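Local coordinates for protein uronate dehydrogenase (Agrobacterium tumefaciens, PDB 3RFX) that catalyses the NAD-dependent oxidation of uronic acids such as galacturonate and glucuronate to the corresponding aldaric acid lactones, at residues 81-84 against 85-89; 89-92 against 93-97; 117-120 against 121-124; 172-175 against 176-180; 187-190 against 191-195. The protein carries 1 engineered substitution. One frame throughout, in Å; residues are numbered along the deposited sequence.

Contact 1: 81-84 against 85-89; sequences EQIL and QGNII
The flat group that matters between Leu84 and the 85-89 turn is the peptide carbonyl of Leu84, because two N-H groups reach it from different directions. Ile89 N points at the outer end of Leu84 O, 2.8 Å away and nearly along the C=O axis. Ile88 N comes from above the carbonyl plane, 51° out of it, and its bond to Leu84 O is longer at 3.3 Å. The other flat group, the Asn87 carboxamide, meets the first segment chiefly through its stem: Asn87 CB lies 3.4 Å from Ile83 O, the same oxygen that takes the Asn87 N-H at 2.8 Å. Its amide end turns elsewhere, with OD1 accepting from Ile74 N and ND2 bonded to Ser139 OG, so both polar ends are satisfied and the rotation of the amide is fixed.

With its CG opposite the backbone N (chi1 -175°), Leu84 meets two isoleucines obliquely: Leu84 CD1 touches Ile88 CD1 at 4.0 Å, and Leu84 CG meets Ile89 CD1 at 4.1 Å. This greasy patch continues into the second subunit, where Leu84 of that chain packs on it. On another side of the helix, Gln85 CG rests 3.2 Å from Glu81 O.

The i to i+5 bond from Ile89 N to Leu84 O marks a pi-type bulge in helix 80-100, the crossover helix of a Rossmann beta-alpha-beta unit, here at the NAD pocket, where Gly86 touches the dinucleotide.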
# COMPACT_ATOMS: atom_id res chain seq x y z
N GLU A 81 -33.88 -18.45 -9.82
CA GLU A 81 -34.14 -19.15 -11.08
C GLU A 81 -33.95 -18.25 -12.30
O GLU A 81 -33.33 -18.64 -13.28
CB GLU A 81 -35.54 -19.78 -11.08
CG GLU A 81 -35.73 -20.92 -10.09
CD GLU A 81 -35.99 -20.46 -8.66
OE1 GLU A 81 -36.01 -19.23 -8.40
OE2 GLU A 81 -36.18 -21.34 -7.78
N GLN A 82 -34.49 -17.04 -12.23
CA GLN A 82 -34.39 -16.11 -13.36
C GLN A 82 -32.96 -15.58 -13.55
O GLN A 82 -32.53 -15.35 -14.68
CB GLN A 82 -35.35 -14.94 -13.16
CG GLN A 82 -36.78 -15.36 -12.88
CD GLN A 82 -37.69 -14.18 -12.63
OE1 GLN A 82 -37.48 -13.09 -13.18
NE2 GLN A 82 -38.71 -14.38 -11.79
N ILE A 83 -32.27 -15.35 -12.44
CA ILE A 83 -30.89 -14.85 -12.47
C ILE A 83 -29.99 -15.93 -13.07
O ILE A 83 -29.15 -15.65 -13.93
CB ILE A 83 -30.38 -14.57 -11.05
CG1 ILE A 83 -31.27 -13.55 -10.35
CG2 ILE A 83 -28.92 -14.09 -11.06
CD1 ILE A 83 -30.96 -12.15 -10.70
N LEU A 84 -30.18 -17.15 -12.60
CA LEU A 84 -29.43 -18.31 -13.10
C LEU A 84 -29.50 -18.39 -14.62
O LEU A 84 -28.48 -18.57 -15.29
CB LEU A 84 -29.99 -19.59 -12.47
CG LEU A 84 -29.24 -20.89 -12.78
CD1 LEU A 84 -27.89 -20.90 -12.08
CD2 LEU A 84 -30.08 -22.09 -12.35
N GLN A 85 -30.70 -18.24 -15.17
CA GLN A 85 -30.89 -18.34 -16.61
C GLN A 85 -30.25 -17.21 -17.41
O GLN A 85 -29.55 -17.46 -18.39
CB GLN A 85 -32.39 -18.44 -16.94
CG GLN A 85 -33.08 -19.64 -16.30
CD GLN A 85 -32.73 -20.95 -16.98
OE1 GLN A 85 -32.61 -21.01 -18.20
NE2 GLN A 85 -32.57 -22.00 -16.19
N GLY A 86 -30.49 -15.97 -17.00
CA GLY A 86 -30.05 -14.82 -17.76
C GLY A 86 -28.59 -14.41 -17.55
O GLY A 86 -27.93 -13.93 -18.48
N ASN A 87 -28.08 -14.61 -16.34
CA ASN A 87 -26.79 -14.03 -15.94
C ASN A 87 -25.70 -15.05 -15.68
O ASN A 87 -24.52 -14.69 -15.59
CB ASN A 87 -26.96 -13.19 -14.67
CG ASN A 87 -27.81 -11.96 -14.88
OD1 ASN A 87 -28.39 -11.76 -15.95
ND2 ASN A 87 -27.87 -11.10 -13.86
N ILE A 88 -26.09 -16.31 -15.52
CA ILE A 88 -25.11 -17.34 -15.19
C ILE A 88 -24.98 -18.29 -16.38
O ILE A 88 -23.96 -18.29 -17.07
CB ILE A 88 -25.46 -18.05 -13.87
CG1 ILE A 88 -25.40 -17.03 -12.72
CG2 ILE A 88 -24.49 -19.19 -13.58
CD1 ILE A 88 -25.69 -17.58 -11.37
N ILE A 89 -26.03 -19.06 -16.65
CA ILE A 89 -26.08 -19.86 -17.87
C ILE A 89 -25.90 -18.98 -19.09
O ILE A 89 -25.14 -19.31 -20.01
CB ILE A 89 -27.40 -20.64 -17.96
CG1 ILE A 89 -27.51 -21.62 -16.79
CG2 ILE A 89 -27.50 -21.36 -19.32
CD1 ILE A 89 -28.90 -22.24 -16.63

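Contact 2: 89-92 against 93-97; sequences IGLY and NLYEA
Tyr92 and Glu96 stand one helical turn apart on helix 80-100, and the carbon chain of the glutamate lies over the phenol. Glu96 CG sits 3.9 Å from the centroid of the Tyr92 ring, a CH-pi contact set off toward the rim, with Tyr92 CZ the nearest ring atom at 3.5 Å. The tyrosine side chain leaves on the side away from its own nitrogen (chi1 172°), which carries the ring along the helix to its partner. Glu96 bends at chi2, and its carboxylate ends up only 15° from the plane of the ring.

The tightly packed side is the one turned to the sheet. Leu91 and Tyr95 run side by side in the same direction, Leu91 CD1 resting 3.6 Å from Tyr95 CE2. Leu91 O lies in the plane of the Tyr95 ring, at its edge, 3.5 Å from Tyr95 CD2. Both residues bear on strand 105-111, and Tyr95 OH is hydrogen-bonded to Thr158 OG1.

Ile89 and Glu96 mark the more exposed side, both only partly covered. Ile89 CG2 comes 3.7 Å from Asn93 ND2, whose hydrogen bond goes to Leu52 O. Leu84 of the second subunit packs on Ile89, and Phe80 of that subunit stacks on Tyr92.

Glu96 OE1 forms salt bridges with Arg99 and with Lys265 of the second subunit, and OE2 is bonded to Tyr150 OH. Two cationic neighbours would probably keep the carboxylate ionised, while its methylene rather than its charge meets the aromatic face.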
# COMPACT_ATOMS: atom_id res chain seq x y z
N ILE A 89 -26.03 -19.06 -16.65
CA ILE A 89 -26.08 -19.86 -17.87
C ILE A 89 -25.90 -18.98 -19.09
O ILE A 89 -25.14 -19.31 -20.01
CB ILE A 89 -27.40 -20.64 -17.96
CG1 ILE A 89 -27.51 -21.62 -16.79
CG2 ILE A 89 -27.50 -21.36 -19.32
CD1 ILE A 89 -28.90 -22.24 -16.63
N GLY A 90 -26.59 -17.85 -19.12
CA GLY A 90 -26.50 -16.93 -20.23
C GLY A 90 -25.09 -16.42 -20.50
O GLY A 90 -24.70 -16.26 -21.66
N LEU A 91 -24.34 -16.15 -19.44
CA LEU A 91 -22.98 -15.66 -19.59
C LEU A 91 -22.07 -16.76 -20.14
O LEU A 91 -21.26 -16.52 -21.02
CB LEU A 91 -22.43 -15.12 -18.26
CG LEU A 91 -22.42 -13.59 -18.16
CD1 LEU A 91 -21.32 -12.97 -19.02
CD2 LEU A 91 -23.79 -13.03 -18.54
N TYR A 92 -22.21 -17.96 -19.60
CA TYR A 92 -21.46 -19.08 -20.14
C TYR A 92 -21.70 -19.22 -21.65
O TYR A 92 -20.76 -19.30 -22.44
CB TYR A 92 -21.80 -20.38 -19.40
CG TYR A 92 -21.19 -21.60 -20.06
CD1 TYR A 92 -19.83 -21.88 -19.93
CD2 TYR A 92 -21.97 -22.45 -20.83
CE1 TYR A 92 -19.27 -22.99 -20.54
CE2 TYR A 92 -21.43 -23.56 -21.43
CZ TYR A 92 -20.07 -23.82 -21.29
OH TYR A 92 -19.52 -24.93 -21.90
N ASN A 93 -22.97 -19.22 -22.05
CA ASN A 93 -23.30 -19.35 -23.47
C ASN A 93 -22.74 -18.23 -24.33
O ASN A 93 -22.28 -18.45 -25.45
CB ASN A 93 -24.83 -19.45 -23.66
CG ASN A 93 -25.39 -20.74 -23.11
OD1 ASN A 93 -24.67 -21.72 -22.93
ND2 ASN A 93 -26.70 -20.75 -22.83
N LEU A 94 -22.77 -17.00 -23.81
CA LEU A 94 -22.24 -15.89 -24.57
C LEU A 94 -20.73 -16.05 -24.79
O LEU A 94 -20.23 -15.80 -25.88
CB LEU A 94 -22.50 -14.55 -23.86
CG LEU A 94 -22.08 -13.32 -24.67
CD1 LEU A 94 -23.10 -13.04 -25.76
CD2 LEU A 94 -21.92 -12.10 -23.75
N TYR A 95 -20.00 -16.44 -23.74
CA TYR A 95 -18.54 -16.57 -23.84
C TYR A 95 -18.12 -17.73 -24.75
O TYR A 95 -17.19 -17.61 -25.55
CB TYR A 95 -17.85 -16.56 -22.46
CG TYR A 95 -17.60 -15.13 -22.05
CD1 TYR A 95 -16.37 -14.52 -22.27
CD2 TYR A 95 -18.64 -14.34 -21.56
CE1 TYR A 95 -16.16 -13.18 -21.96
CE2 TYR A 95 -18.44 -13.00 -21.24
CZ TYR A 95 -17.21 -12.43 -21.45
OH TYR A 95 -17.02 -11.10 -21.15
N GLU A 96 -18.83 -18.84 -24.63
CA GLU A 96 -18.62 -19.98 -25.53
C GLU A 96 -18.89 -19.61 -26.99
O GLU A 96 -18.14 -20.00 -27.89
CB GLU A 96 -19.45 -21.18 -25.08
CG GLU A 96 -18.77 -22.00 -24.01
CD GLU A 96 -17.39 -22.46 -24.46
OE1 GLU A 96 -17.32 -23.36 -25.32
OE2 GLU A 96 -16.37 -21.91 -23.97
N ALA A 97 -19.95 -18.83 -27.22
CA ALA A 97 -20.29 -18.42 -28.57
C ALA A 97 -19.23 -17.49 -29.14
O ALA A 97 -18.84 -17.61 -30.31
CB ALA A 97 -21.65 -17.76 -28.60

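Contact 3: 117-120 against 121-124; sequences YYPQ and TERL
Pro119 O is held from two quarters: Glu122 N bonds to it at 3.2 Å, and Gln254 NE2 donates to it from elsewhere in the chain. The Glu122 bond is straight at the hydrogen (164°), although the nitrogen stands well above the carbonyl plane. A water donates to Gln120 O at 2.8 Å and, more weakly, to Glu122 O, bridging the two carbonyls.

Beside the turn, Tyr118 gathers the side chains of Glu122 and Leu124. Glu122 is fully extended from its first bond outward (chi1 -176°), and this brings the carboxylate to the rim of the ring, where Glu122 OE1 sits at the edge, 3.5 Å from Tyr118 CD1, the two planes almost perpendicular. The same Glu122 OE1 is 3.7 Å from Pro119 CD. Leu124 takes a ring face instead, its CD2 lying 4.1 Å from the Tyr118 centroid in a CH-pi contact. The phenol is anchored by a hydrogen bond from OH to Pro129 O, and Arg131 adds a cation-pi interaction. Thr121 OG1 touches Pro119 CB at 3.6 Å.

Residues 119-122 make a type I beta turn in the long loop between strand 105-111 and helix 135-154.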
# COMPACT_ATOMS: atom_id res chain seq x y z
N TYR A 117 -22.37 -3.41 -0.71
CA TYR A 117 -22.30 -3.30 0.76
C TYR A 117 -21.21 -2.37 1.30
O TYR A 117 -21.14 -2.14 2.51
CB TYR A 117 -22.22 -4.67 1.45
CG TYR A 117 -23.60 -5.24 1.79
CD1 TYR A 117 -24.33 -4.75 2.87
CD2 TYR A 117 -24.16 -6.24 1.02
CE1 TYR A 117 -25.59 -5.25 3.18
CE2 TYR A 117 -25.43 -6.77 1.32
CZ TYR A 117 -26.13 -6.26 2.40
OH TYR A 117 -27.39 -6.76 2.70
N TYR A 118 -20.35 -1.82 0.43
CA TYR A 118 -19.39 -0.82 0.91
C TYR A 118 -20.12 0.46 1.30
O TYR A 118 -21.10 0.83 0.66
CB TYR A 118 -18.34 -0.48 -0.17
CG TYR A 118 -17.27 -1.54 -0.32
CD1 TYR A 118 -16.16 -1.57 0.53
CD2 TYR A 118 -17.35 -2.50 -1.33
CE1 TYR A 118 -15.17 -2.53 0.39
CE2 TYR A 118 -16.35 -3.47 -1.48
CZ TYR A 118 -15.28 -3.48 -0.62
OH TYR A 118 -14.29 -4.43 -0.76
N PRO A 119 -19.64 1.14 2.35
CA PRO A 119 -20.21 2.43 2.77
C PRO A 119 -19.92 3.48 1.71
O PRO A 119 -18.91 3.38 1.02
CB PRO A 119 -19.41 2.79 4.03
CG PRO A 119 -18.61 1.59 4.38
CD PRO A 119 -18.47 0.74 3.16
N GLN A 120 -20.79 4.47 1.59
CA GLN A 120 -20.60 5.52 0.59
C GLN A 120 -19.41 6.41 0.91
O GLN A 120 -18.93 7.15 0.04
CB GLN A 120 -21.88 6.36 0.45
CG GLN A 120 -23.05 5.53 -0.05
CD GLN A 120 -24.28 6.35 -0.38
OE1 GLN A 120 -24.30 7.58 -0.22
NE2 GLN A 120 -25.32 5.67 -0.85
N THR A 121 -18.91 6.33 2.14
CA THR A 121 -17.78 7.16 2.57
C THR A 121 -16.43 6.61 2.12
O THR A 121 -15.40 7.25 2.29
CB THR A 121 -17.77 7.31 4.09
OG1 THR A 121 -17.83 6.01 4.69
CG2 THR A 121 -18.99 8.12 4.55
N GLU A 122 -16.43 5.40 1.56
CA GLU A 122 -15.18 4.74 1.19
C GLU A 122 -14.92 4.84 -0.31
O GLU A 122 -15.76 4.44 -1.11
CB GLU A 122 -15.20 3.28 1.64
CG GLU A 122 -13.89 2.55 1.38
CD GLU A 122 -13.86 1.15 1.99
OE1 GLU A 122 -14.81 0.77 2.70
OE2 GLU A 122 -12.86 0.43 1.75
N ARG A 123 -13.76 5.37 -0.70
CA ARG A 123 -13.39 5.47 -2.12
C ARG A 123 -12.80 4.14 -2.58
O ARG A 123 -11.96 3.57 -1.88
CB ARG A 123 -12.38 6.60 -2.31
CG ARG A 123 -11.89 6.80 -3.75
CD ARG A 123 -11.06 8.09 -3.87
NE ARG A 123 -10.55 8.31 -5.23
CZ ARG A 123 -11.27 8.78 -6.24
NH1 ARG A 123 -12.56 9.08 -6.07
NH2 ARG A 123 -10.72 8.95 -7.44
N LEU A 124 -13.24 3.64 -3.73
CA LEU A 124 -12.89 2.29 -4.17
C LEU A 124 -12.05 2.29 -5.44
O LEU A 124 -12.41 2.93 -6.43
CB LEU A 124 -14.15 1.45 -4.43
CG LEU A 124 -15.21 1.35 -3.34
CD1 LEU A 124 -16.33 0.37 -3.77
CD2 LEU A 124 -14.59 0.91 -2.02
O HOH W 1 -16.65 7.15 -1.55

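Contact 4: 172-175 against 176-180; sequences NYRM and LSTWF
Arg174 O takes two backbone N-H groups at the start of the short helix 175-178, from Ser177 N at 2.9 Å and from Thr178 N at 3.1 Å. The two use the oxygen differently: Thr178 N lies in the carbonyl plane on a lone pair, whereas Ser177 N sits 45° out of it. Ahead of them, Asn172 OD1 accepts from Met175 N at 3.1 Å, a side-chain capping bond at the entry to the helix. At the other end, Trp179 N closes onto Met175 O at 3.0 Å just as the chain leaves helical geometry, and its indole NE1 is bonded to Thr167 O.

A water donates both to Ser177 OG, at 2.7 Å, and to Tyr173 O. That carbonyl also accepts from Leu176 N, which stands above its plane; Ser177 OG is hydrogen-bonded to Ala211 O as well.

Packing lies outside this polar framework. Leu176 crosses Tyr173 at about a right angle and sets CD1 over one face of the ring, 4.2 Å from its centroid, while Tyr173 OH is bonded to Arg234. Arg174 stays extended from CG to NE, which carries its guanidinium under the Thr178 methyl, and Arg174 NH2 bonds to Gln254 O. Thr178 OG1 is bonded to Ser165, and its methyl CG2 sits centrally over one face of the guanidinium, 4.0 Å above that plane.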
# COMPACT_ATOMS: atom_id res chain seq x y z
N ASN A 172 -31.97 11.36 -7.64
CA ASN A 172 -31.95 11.29 -6.19
C ASN A 172 -30.54 11.53 -5.67
O ASN A 172 -29.60 11.66 -6.47
CB ASN A 172 -32.55 9.96 -5.68
CG ASN A 172 -31.71 8.75 -6.05
OD1 ASN A 172 -30.48 8.78 -5.98
ND2 ASN A 172 -32.37 7.66 -6.43
N TYR A 173 -30.39 11.60 -4.36
CA TYR A 173 -29.11 11.99 -3.76
C TYR A 173 -27.97 11.05 -4.15
O TYR A 173 -26.84 11.49 -4.41
CB TYR A 173 -29.21 12.10 -2.24
CG TYR A 173 -28.07 12.91 -1.65
CD1 TYR A 173 -28.20 14.28 -1.45
CD2 TYR A 173 -26.86 12.31 -1.32
CE1 TYR A 173 -27.15 15.03 -0.94
CE2 TYR A 173 -25.80 13.05 -0.81
CZ TYR A 173 -25.96 14.42 -0.63
OH TYR A 173 -24.91 15.16 -0.12
N ARG A 174 -28.26 9.76 -4.16
CA ARG A 174 -27.25 8.75 -4.51
C ARG A 174 -26.70 8.98 -5.91
O ARG A 174 -25.49 8.81 -6.15
CB ARG A 174 -27.85 7.34 -4.39
CG ARG A 174 -26.92 6.20 -4.83
CD ARG A 174 -27.47 4.85 -4.36
NE ARG A 174 -26.76 3.71 -4.94
CZ ARG A 174 -27.02 3.18 -6.13
NH1 ARG A 174 -27.97 3.69 -6.90
NH2 ARG A 174 -26.31 2.14 -6.57
N MET A 175 -27.56 9.38 -6.84
CA MET A 175 -27.11 9.58 -8.22
C MET A 175 -26.19 10.76 -8.41
O MET A 175 -25.55 10.91 -9.45
CB MET A 175 -28.30 9.67 -9.18
CG MET A 175 -29.10 8.39 -9.25
SD MET A 175 -30.23 8.40 -10.64
CE MET A 175 -31.31 7.05 -10.18
N LEU A 176 -26.10 11.63 -7.40
CA LEU A 176 -25.08 12.68 -7.46
C LEU A 176 -23.69 12.04 -7.47
O LEU A 176 -22.72 12.69 -7.85
CB LEU A 176 -25.21 13.63 -6.27
CG LEU A 176 -26.50 14.44 -6.27
CD1 LEU A 176 -26.62 15.29 -5.00
CD2 LEU A 176 -26.57 15.32 -7.52
N SER A 177 -23.61 10.79 -7.02
CA SER A 177 -22.35 10.06 -7.04
C SER A 177 -22.33 9.01 -8.15
O SER A 177 -21.28 8.80 -8.76
CB SER A 177 -22.08 9.38 -5.69
OG SER A 177 -22.05 10.34 -4.63
N THR A 178 -23.46 8.34 -8.39
CA THR A 178 -23.48 7.17 -9.27
C THR A 178 -23.87 7.42 -10.73
O THR A 178 -23.76 6.51 -11.56
CB THR A 178 -24.41 6.06 -8.73
OG1 THR A 178 -25.75 6.55 -8.70
CG2 THR A 178 -24.00 5.61 -7.33
N TRP A 179 -24.34 8.62 -11.03
CA TRP A 179 -24.84 8.92 -12.37
C TRP A 179 -23.81 8.61 -13.44
O TRP A 179 -22.64 8.98 -13.32
CB TRP A 179 -25.24 10.39 -12.50
CG TRP A 179 -25.94 10.73 -13.79
CD1 TRP A 179 -26.97 10.05 -14.37
CD2 TRP A 179 -25.68 11.86 -14.64
NE1 TRP A 179 -27.36 10.68 -15.54
CE2 TRP A 179 -26.58 11.79 -15.72
CE3 TRP A 179 -24.76 12.91 -14.60
CZ2 TRP A 179 -26.60 12.74 -16.74
CZ3 TRP A 179 -24.77 13.85 -15.61
CH2 TRP A 179 -25.69 13.76 -16.67
N PHE A 180 -24.26 7.93 -14.49
CA PHE A 180 -23.45 7.61 -15.66
C PHE A 180 -24.27 8.10 -16.85
O PHE A 180 -25.26 7.46 -17.21
CB PHE A 180 -23.26 6.10 -15.75
CG PHE A 180 -22.17 5.66 -16.70
CD1 PHE A 180 -21.19 6.55 -17.15
CD2 PHE A 180 -22.10 4.34 -17.11
CE1 PHE A 180 -20.18 6.12 -18.01
CE2 PHE A 180 -21.09 3.90 -17.97
CZ PHE A 180 -20.13 4.78 -18.41
O HOH W 2 -24.04 11.61 -3.27

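Contact 5: 187-190 against 191-195; sequences SLIE and AVFRA
Leu188 and Val192 share the shortest backbone bond here, Val192 N to Leu188 O at 2.8 Å. The other rungs follow the same i to i+4 pattern: Ala191 N to Ser187 O, Phe193 N to Ile189 O, and Arg194 N to Glu190 O at 3.0 Å.

Apolar contacts lie on the side turned to the sheet. Ile189 and Phe193 run alongside each other, with Ile189 CG2 3.7 Å from Phe193 CE2; the ring also brings Phe193 CD2 within 3.3 Å of Ile189 O. Leu188 CD1 crosses to Val192 CG2 at 4.0 Å. Through these four residues helix 182-194 packs against the parallel sheet of the Rossmann fold, on strands 67-70, 105-111 and 158-163. Where the helix ends, Arg105 NH1 bonds to the carbonyls of Val192 and Ala195.

Polar side chains occupy the other flank. The helix backbone puts Arg194 CB 3.4 Å from Glu190 O. With CG held between the backbone N and the carbonyl carbon (chi1 86°), the extended Arg194 chain turns back and its guanidinium lies flat over Ala191 CB. Its NH2 bonds to Leu222 O, while Glu190 OE1 stays 6.6 Å from Arg194 NH1. Ser187 OG is hydrogen-bonded to Trp224 NE1.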
# COMPACT_ATOMS: atom_id res chain seq x y z
N SER A 187 -19.31 7.22 -25.10
CA SER A 187 -17.89 7.49 -25.34
C SER A 187 -17.00 6.39 -24.76
O SER A 187 -15.95 6.08 -25.32
CB SER A 187 -17.49 8.87 -24.82
OG SER A 187 -17.58 8.91 -23.41
N LEU A 188 -17.42 5.79 -23.65
CA LEU A 188 -16.64 4.68 -23.09
C LEU A 188 -16.64 3.50 -24.06
O LEU A 188 -15.60 2.88 -24.31
CB LEU A 188 -17.20 4.24 -21.72
CG LEU A 188 -16.59 2.94 -21.18
CD1 LEU A 188 -15.09 3.12 -20.92
CD2 LEU A 188 -17.31 2.46 -19.92
N ILE A 189 -17.81 3.18 -24.59
CA ILE A 189 -17.93 2.09 -25.55
C ILE A 189 -17.05 2.34 -26.78
O ILE A 189 -16.37 1.43 -27.26
CB ILE A 189 -19.40 1.83 -25.95
CG1 ILE A 189 -20.16 1.21 -24.77
CG2 ILE A 189 -19.49 0.92 -27.18
CD1 ILE A 189 -21.66 1.21 -24.93
N GLU A 190 -17.03 3.57 -27.28
CA GLU A 190 -16.17 3.92 -28.41
C GLU A 190 -14.68 3.74 -28.07
O GLU A 190 -13.90 3.22 -28.88
CB GLU A 190 -16.46 5.35 -28.89
CG GLU A 190 -17.90 5.48 -29.41
CD GLU A 190 -18.34 6.91 -29.63
OE1 GLU A 190 -17.72 7.84 -29.06
OE2 GLU A 190 -19.33 7.11 -30.37
N ALA A 191 -14.30 4.14 -26.86
CA ALA A 191 -12.93 4.00 -26.40
C ALA A 191 -12.54 2.54 -26.25
O ALA A 191 -11.41 2.16 -26.56
CB ALA A 191 -12.72 4.76 -25.08
N VAL A 192 -13.46 1.71 -25.78
CA VAL A 192 -13.17 0.30 -25.58
C VAL A 192 -12.91 -0.41 -26.92
O VAL A 192 -11.97 -1.20 -27.04
CB VAL A 192 -14.30 -0.42 -24.81
CG1 VAL A 192 -14.15 -1.95 -24.94
CG2 VAL A 192 -14.32 0.01 -23.35
N PHE A 193 -13.73 -0.11 -27.92
CA PHE A 193 -13.55 -0.74 -29.23
C PHE A 193 -12.36 -0.20 -30.04
O PHE A 193 -11.82 -0.91 -30.89
CB PHE A 193 -14.84 -0.73 -30.06
CG PHE A 193 -15.88 -1.69 -29.55
CD1 PHE A 193 -15.62 -3.05 -29.52
CD2 PHE A 193 -17.11 -1.23 -29.10
CE1 PHE A 193 -16.56 -3.94 -29.04
CE2 PHE A 193 -18.06 -2.12 -28.63
CZ PHE A 193 -17.78 -3.47 -28.59
N ARG A 194 -11.96 1.05 -29.79
CA ARG A 194 -10.85 1.65 -30.54
C ARG A 194 -9.47 1.20 -30.04
O ARG A 194 -8.48 1.30 -30.77
CB ARG A 194 -10.93 3.18 -30.50
CG ARG A 194 -10.27 3.78 -29.27
CD ARG A 194 -10.54 5.27 -29.10
NE ARG A 194 -10.02 5.74 -27.82
CZ ARG A 194 -10.35 6.90 -27.25
NH1 ARG A 194 -11.19 7.73 -27.85
NH2 ARG A 194 -9.83 7.23 -26.07
N ALA A 195 -9.39 0.73 -28.80
CA ALA A 195 -8.10 0.41 -28.20
C ALA A 195 -7.40 -0.78 -28.88
O ALA A 195 -7.99 -1.84 -29.02
CB ALA A 195 -8.25 0.13 -26.70

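Overall arrangement
All five contacts are local and follow one another in series along the chain; none encloses another, and none closes a long loop. Contacts 1 and 2 are consecutive turns of helix 80-100, sharing Ile89, and both meet the second subunit. After strand 105-111 comes contact 3, a turn in the loop before helix 135-154. Contact 4 follows strand 158-163 and reaches back to contact 3, where Gln120 NE2 lies 4.2 Å from Arg174 CD. Contact 5, on the next helix, touches contact 4 through Phe180 CZ and Leu188 CD2, 4.0 Å apart. Contacts 1 and 5 lie on opposite sides of the chain's centre, about 28 Å between centres, with the parallel sheet between their helices.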